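Local coordinates for protein alpha-galactosidase (Lactobacillus brevis, PDB 3MI6) that probably hydrolyses terminal, non-reducing alpha-D-galactose residues from alpha-D-galactosides, consistent with its membership of glycosyl hydrolase family 36, at residues D[448-453]-D[487-492]; D[637-642]-D[655-660]. All coordinates share one frame; numbering follows the deposited sequence.

Contact 1 (D[448-453]-D[487-492]); sequences VLDMAR and MFSSRL
Asp450 and Arg453 meet Ser489, Ser490 and Arg491 in a polar loop-to-loop contact within the region of the (beta/alpha)8 barrel, each side forming a type I beta turn (Asp450 to Arg453 and Ser489 to Leu492). The Asp450 side chain points across the gap, CG anti to the backbone N (chi1 -173°) and so directed towards Ser489, and its OD2 accepts a hydrogen bond from Ser489 OG through its syn lone pair, OG to OD2 2.5 Å. The same OD2 forms a salt bridge with Arg453 NE at 3.3 Å, its hydrogen bond weak. Beyond this, Arg453 NH2 reaches Ser490 OG near the guanidinium plane, a weak, bent bond of 2.6 Å. Arg491 lays its CB over one guanidinium face, 4.1 Å from Arg453 NE, and the same CB meets Arg453 CG at 3.8 Å. An alanine at Asp450 would probably leave the Ser489 hydroxyl without this acceptor and Arg453 NE without its carboxylate partner, with Glu455 still holding NH1. Both arginines form salt bridges with Glu455, in the first turn of helix 454-471, for which Arg453 is the N-cap residue, whereas Ser489 packs on Leu500 at the start of helix 500-518.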
loop_
_atom_site.group_PDB
_atom_site.type_symbol
_atom_site.label_atom_id
_atom_site.label_comp_id
_atom_site.label_asym_id
_atom_site.label_seq_id
_atom_site.Cartn_x
_atom_site.Cartn_y
_atom_site.Cartn_z
ATOM N N VAL D 448 -1.397 -33.159 32.338
ATOM C CA VAL D 448 -2.177 -33.928 31.379
ATOM C C VAL D 448 -1.961 -35.442 31.472
ATOM O O VAL D 448 -0.845 -35.910 31.686
ATOM C CB VAL D 448 -2.062 -33.361 29.919
ATOM C CG1 VAL D 448 -1.174 -32.133 29.866
ATOM C CG2 VAL D 448 -1.577 -34.405 28.963
ATOM N N LEU D 449 -3.053 -36.195 31.352
ATOM C CA LEU D 449 -3.009 -37.660 31.347
ATOM C C LEU D 449 -2.411 -38.200 30.068
ATOM O O LEU D 449 -2.670 -37.685 28.993
ATOM C CB LEU D 449 -4.418 -38.234 31.448
ATOM C CG LEU D 449 -5.174 -37.892 32.715
ATOM C CD1 LEU D 449 -6.629 -38.322 32.595
ATOM C CD2 LEU D 449 -4.463 -38.559 33.879
ATOM N N ASP D 450 -1.647 -39.271 30.172
ATOM C CA ASP D 450 -1.153 -39.921 28.967
ATOM C C ASP D 450 -2.254 -40.652 28.175
ATOM O O ASP D 450 -2.452 -41.854 28.311
ATOM C CB ASP D 450 -0.019 -40.870 29.318
ATOM C CG ASP D 450 0.634 -41.445 28.111
ATOM O OD1 ASP D 450 0.080 -41.270 27.013
ATOM O OD2 ASP D 450 1.699 -42.071 28.251
HETATM N N MSE D 451 -2.960 -39.909 27.339
HETATM C CA MSE D 451 -4.002 -40.465 26.480
HETATM C C MSE D 451 -3.480 -41.503 25.502
HETATM O O MSE D 451 -4.252 -42.129 24.787
HETATM C CB MSE D 451 -4.668 -39.348 25.670
HETATM C CG MSE D 451 -5.388 -38.300 26.502
HETATM SE SE MSE D 451 -6.900 -39.052 27.494
HETATM C CE MSE D 451 -7.936 -39.738 25.995
ATOM N N ALA D 452 -2.165 -41.656 25.439
ATOM C CA ALA D 452 -1.564 -42.598 24.513
ATOM C C ALA D 452 -1.746 -44.019 25.027
ATOM O O ALA D 452 -1.582 -44.980 24.279
ATOM C CB ALA D 452 -0.094 -42.288 24.319
ATOM N N ARG D 453 -2.089 -44.145 26.308
ATOM C CA ARG D 453 -2.294 -45.448 26.932
ATOM C C ARG D 453 -3.751 -45.876 26.854
ATOM O O ARG D 453 -4.639 -45.175 27.338
ATOM C CB ARG D 453 -1.880 -45.403 28.397
ATOM C CG ARG D 453 -0.466 -44.971 28.642
ATOM C CD ARG D 453 -0.345 -44.379 30.027
ATOM N NE ARG D 453 1.026 -44.445 30.509
ATOM C CZ ARG D 453 1.447 -45.288 31.447
ATOM N NH1 ARG D 453 0.595 -46.132 32.021
ATOM N NH2 ARG D 453 2.721 -45.278 31.820
HETATM N N MSE D 487 7.049 -33.405 27.495
HETATM C CA MSE D 487 6.410 -34.585 26.918
HETATM C C MSE D 487 7.169 -35.913 26.990
HETATM O O MSE D 487 8.277 -36.062 26.463
HETATM C CB MSE D 487 6.016 -34.306 25.482
HETATM C CG MSE D 487 4.582 -33.850 25.376
HETATM SE SE MSE D 487 4.275 -32.924 23.702
HETATM C CE MSE D 487 3.350 -31.355 24.452
ATOM N N PHE D 488 6.546 -36.892 27.631
ATOM C CA PHE D 488 7.124 -38.216 27.712
ATOM C C PHE D 488 6.042 -39.240 27.993
ATOM O O PHE D 488 5.070 -38.955 28.677
ATOM C CB PHE D 488 8.216 -38.267 28.786
ATOM C CG PHE D 488 9.093 -39.494 28.701
ATOM C CD1 PHE D 488 8.815 -40.619 29.471
ATOM C CD2 PHE D 488 10.191 -39.523 27.854
ATOM C CE1 PHE D 488 9.618 -41.751 29.399
ATOM C CE2 PHE D 488 10.989 -40.636 27.775
ATOM C CZ PHE D 488 10.703 -41.764 28.554
ATOM N N SER D 489 6.206 -40.433 27.446
ATOM C CA SER D 489 5.312 -41.533 27.744
ATOM C C SER D 489 6.171 -42.733 28.111
ATOM O O SER D 489 7.048 -43.129 27.344
ATOM C CB SER D 489 4.445 -41.848 26.524
ATOM O OG SER D 489 3.551 -42.921 26.772
ATOM N N SER D 490 5.941 -43.298 29.289
ATOM C CA SER D 490 6.646 -44.516 29.688
ATOM C C SER D 490 6.117 -45.729 28.916
ATOM O O SER D 490 6.769 -46.772 28.834
ATOM C CB SER D 490 6.539 -44.738 31.198
ATOM O OG SER D 490 5.208 -44.574 31.658
ATOM N N ARG D 491 4.932 -45.567 28.337
ATOM C CA ARG D 491 4.280 -46.608 27.556
ATOM C C ARG D 491 4.970 -46.822 26.219
ATOM O O ARG D 491 4.771 -47.839 25.559
ATOM C CB ARG D 491 2.821 -46.218 27.316
ATOM C CG ARG D 491 2.076 -47.117 26.351
ATOM C CD ARG D 491 2.093 -48.553 26.855
ATOM N NE ARG D 491 1.332 -49.429 25.973
ATOM C CZ ARG D 491 0.098 -49.850 26.228
ATOM N NH1 ARG D 491 -0.503 -49.470 27.354
ATOM N NH2 ARG D 491 -0.525 -50.653 25.369
ATOM N N LEU D 492 5.770 -45.851 25.806
ATOM C CA LEU D 492 6.415 -45.920 24.502
ATOM C C LEU D 492 7.904 -46.126 24.709
ATOM O O LEU D 492 8.440 -45.769 25.760
ATOM C CB LEU D 492 6.145 -44.644 23.699
ATOM C CG LEU D 492 4.669 -44.262 23.517
ATOM C CD1 LEU D 492 4.523 -42.861 22.940
ATOM C CD2 LEU D 492 3.936 -45.269 22.636
#

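Contact 2 (D[637-642]-D[655-660]); sequences KFYRID and QVVSDD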
loop_
_atom_site.group_PDB
_atom_site.type_symbol
_atom_site.label_atom_id
_atom_site.label_comp_id
_atom_site.label_asym_id
_atom_site.label_seq_id
_atom_site.Cartn_x
_atom_site.Cartn_y
_atom_site.Cartn_z
ATOM N N LYS D 637 -27.717 -19.821 4.779
ATOM C CA LYS D 637 -26.491 -19.529 4.053
ATOM C C LYS D 637 -25.916 -18.198 4.550
ATOM O O LYS D 637 -26.642 -17.205 4.697
ATOM C CB LYS D 637 -26.756 -19.509 2.540
ATOM C CG LYS D 637 -25.499 -19.372 1.701
ATOM C CD LYS D 637 -25.790 -19.378 0.209
ATOM C CE LYS D 637 -26.145 -20.781 -0.270
ATOM N NZ LYS D 637 -26.000 -20.872 -1.755
ATOM N N PHE D 638 -24.612 -18.182 4.809
ATOM C CA PHE D 638 -23.990 -17.068 5.513
ATOM C C PHE D 638 -23.175 -16.178 4.588
ATOM O O PHE D 638 -22.230 -16.619 3.934
ATOM C CB PHE D 638 -23.106 -17.605 6.647
ATOM C CG PHE D 638 -22.590 -16.553 7.600
ATOM C CD1 PHE D 638 -21.340 -15.977 7.414
ATOM C CD2 PHE D 638 -23.321 -16.192 8.720
ATOM C CE1 PHE D 638 -20.848 -15.023 8.315
ATOM C CE2 PHE D 638 -22.831 -15.238 9.617
ATOM C CZ PHE D 638 -21.594 -14.656 9.414
ATOM N N TYR D 639 -23.547 -14.906 4.553
ATOM C CA TYR D 639 -22.799 -13.893 3.825
ATOM C C TYR D 639 -22.159 -12.894 4.785
ATOM O O TYR D 639 -22.847 -12.309 5.617
ATOM C CB TYR D 639 -23.750 -13.124 2.918
ATOM C CG TYR D 639 -24.294 -13.916 1.761
ATOM C CD1 TYR D 639 -23.674 -13.889 0.512
ATOM C CD2 TYR D 639 -25.433 -14.666 1.902
ATOM C CE1 TYR D 639 -24.189 -14.591 -0.545
ATOM C CE2 TYR D 639 -25.944 -15.370 0.862
ATOM C CZ TYR D 639 -25.333 -15.339 -0.360
ATOM O OH TYR D 639 -25.881 -16.079 -1.392
ATOM N N ARG D 640 -20.853 -12.697 4.654
ATOM C CA ARG D 640 -20.178 -11.562 5.264
ATOM C C ARG D 640 -20.346 -10.359 4.349
ATOM O O ARG D 640 -20.272 -10.487 3.132
ATOM C CB ARG D 640 -18.683 -11.839 5.437
ATOM C CG ARG D 640 -18.320 -12.853 6.515
ATOM C CD ARG D 640 -16.854 -13.264 6.383
ATOM N NE ARG D 640 -16.602 -13.893 5.093
ATOM C CZ ARG D 640 -16.589 -15.214 4.885
ATOM N NH1 ARG D 640 -16.808 -16.051 5.901
ATOM N NH2 ARG D 640 -16.343 -15.703 3.663
ATOM N N ILE D 641 -20.554 -9.186 4.931
ATOM C CA ILE D 641 -20.718 -7.983 4.144
ATOM C C ILE D 641 -19.590 -7.001 4.505
ATOM O O ILE D 641 -18.516 -7.037 3.893
ATOM C CB ILE D 641 -22.174 -7.403 4.331
ATOM C CG1 ILE D 641 -23.201 -8.373 3.738
ATOM C CG2 ILE D 641 -22.356 -6.024 3.696
ATOM C CD1 ILE D 641 -24.627 -8.055 4.084
ATOM N N ASP D 642 -19.831 -6.149 5.501
ATOM C CA ASP D 642 -18.838 -5.201 6.008
ATOM C C ASP D 642 -17.891 -5.885 7.004
ATOM O O ASP D 642 -18.348 -6.562 7.936
ATOM C CB ASP D 642 -19.542 -4.013 6.688
ATOM C CG ASP D 642 -20.436 -3.229 5.722
ATOM O OD1 ASP D 642 -19.858 -2.526 4.853
ATOM O OD2 ASP D 642 -21.701 -3.301 5.834
ATOM N N GLN D 655 -25.235 -11.482 7.071
ATOM C CA GLN D 655 -26.567 -11.903 6.678
ATOM C C GLN D 655 -26.694 -13.428 6.598
ATOM O O GLN D 655 -25.810 -14.103 6.078
ATOM C CB GLN D 655 -26.884 -11.292 5.309
ATOM C CG GLN D 655 -28.359 -11.167 4.990
ATOM C CD GLN D 655 -28.620 -10.588 3.600
ATOM O OE1 GLN D 655 -29.657 -10.848 2.982
ATOM N NE2 GLN D 655 -27.672 -9.812 3.104
ATOM N N VAL D 656 -27.795 -13.969 7.107
ATOM C CA VAL D 656 -28.145 -15.361 6.822
ATOM C C VAL D 656 -29.384 -15.425 5.929
ATOM O O VAL D 656 -30.346 -14.676 6.141
ATOM C CB VAL D 656 -28.403 -16.166 8.104
ATOM C CG1 VAL D 656 -27.117 -16.405 8.836
ATOM C CG2 VAL D 656 -29.389 -15.438 8.991
ATOM N N VAL D 657 -29.343 -16.308 4.928
ATOM C CA VAL D 657 -30.410 -16.433 3.937
ATOM C C VAL D 657 -30.916 -17.878 3.877
ATOM O O VAL D 657 -30.127 -18.834 3.896
ATOM C CB VAL D 657 -29.922 -16.010 2.514
ATOM C CG1 VAL D 657 -31.058 -16.006 1.518
ATOM C CG2 VAL D 657 -29.254 -14.644 2.542
ATOM N N SER D 658 -32.236 -18.028 3.801
ATOM C CA SER D 658 -32.877 -19.332 3.646
ATOM C C SER D 658 -32.582 -20.036 2.301
ATOM O O SER D 658 -31.994 -19.440 1.382
ATOM C CB SER D 658 -34.375 -19.165 3.826
ATOM O OG SER D 658 -34.878 -18.336 2.807
ATOM N N ASP D 659 -32.985 -21.309 2.210
ATOM C CA ASP D 659 -32.809 -22.133 1.002
ATOM C C ASP D 659 -33.463 -21.501 -0.237
ATOM O O ASP D 659 -32.851 -21.372 -1.291
ATOM C CB ASP D 659 -33.395 -23.543 1.225
ATOM C CG ASP D 659 -32.413 -24.502 1.912
ATOM O OD1 ASP D 659 -31.187 -24.269 1.791
ATOM O OD2 ASP D 659 -32.859 -25.491 2.558
ATOM N N ASP D 660 -34.724 -21.115 -0.085
ATOM C CA ASP D 660 -35.514 -20.554 -1.169
ATOM C C ASP D 660 -35.335 -19.048 -1.319
ATOM O O ASP D 660 -36.012 -18.431 -2.119
ATOM C CB ASP D 660 -36.992 -20.852 -0.927
ATOM C CG ASP D 660 -37.472 -20.334 0.415
ATOM O OD1 ASP D 660 -36.633 -19.767 1.152
ATOM O OD2 ASP D 660 -38.678 -20.484 0.733
#
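Lys637 pairs with Val657 at the start of an antiparallel strand pair, its N donating to Val657 O at 2.7 Å and its O accepting from Val657 N at 2.9 Å. Its aliphatic chain sets off beside the partner strand, CB against Val657 O, before the amino end leads away. Phe638 faces Val656 in a non-hydrogen-bonded pair. Here the backbones approach through CA-H...O contacts, Val656 CA to Lys637 O and Phe638 CA to Gln655 O, and on the face these two side chains share, Phe638 CD2 lies 3.8 Å from Val656 CG1. Tyr639 returns to a hydrogen-bonded pair with Gln655: its N donates to Gln655 O (2.8 Å), and its O receives Gln655 N at 2.9 Å. CG stands anti to the carbonyl carbon (chi1 -69°), and the ring brings CE2 to 3.8 Å from Val657 CG2, diagonally across the strands on the opposite face from Phe638. Arg640 turns away to form a salt bridge with Asp242 and a cation-pi interaction with Tyr565. Ile641 then sends CD1 back to the Gln655 side chain, 4.1 Å from CB. Ile641 and Asp642 both face Ser653, a classic beta bulge just beyond the paired residues. The whole is a beta hairpin at the sheet margin, strand 637-640 outermost within the chain, in the C-terminal beta domain characteristic of family 36 glycosidases.

In the fold
From the N terminus, the chain first builds its beta-rich N-terminal part and enters the barrel before reaching contact 1. This contact closes a loop that contains helix 454-471 and barrel strand 475-478, so it joins the loop preceding that helix to the one following that strand. The chain then completes the remaining barrel strands and passes through helices 613-628 and 630-635 before contact 2 closes a much shorter loop, the hairpin turn between strands 637-640 and 651-657. The two closures follow in series, neither nesting nor crossing. Their centres lie about 45 Å apart on opposite sides of the chain's centre, one linking barrel loops, the other starting the C-terminal sheet.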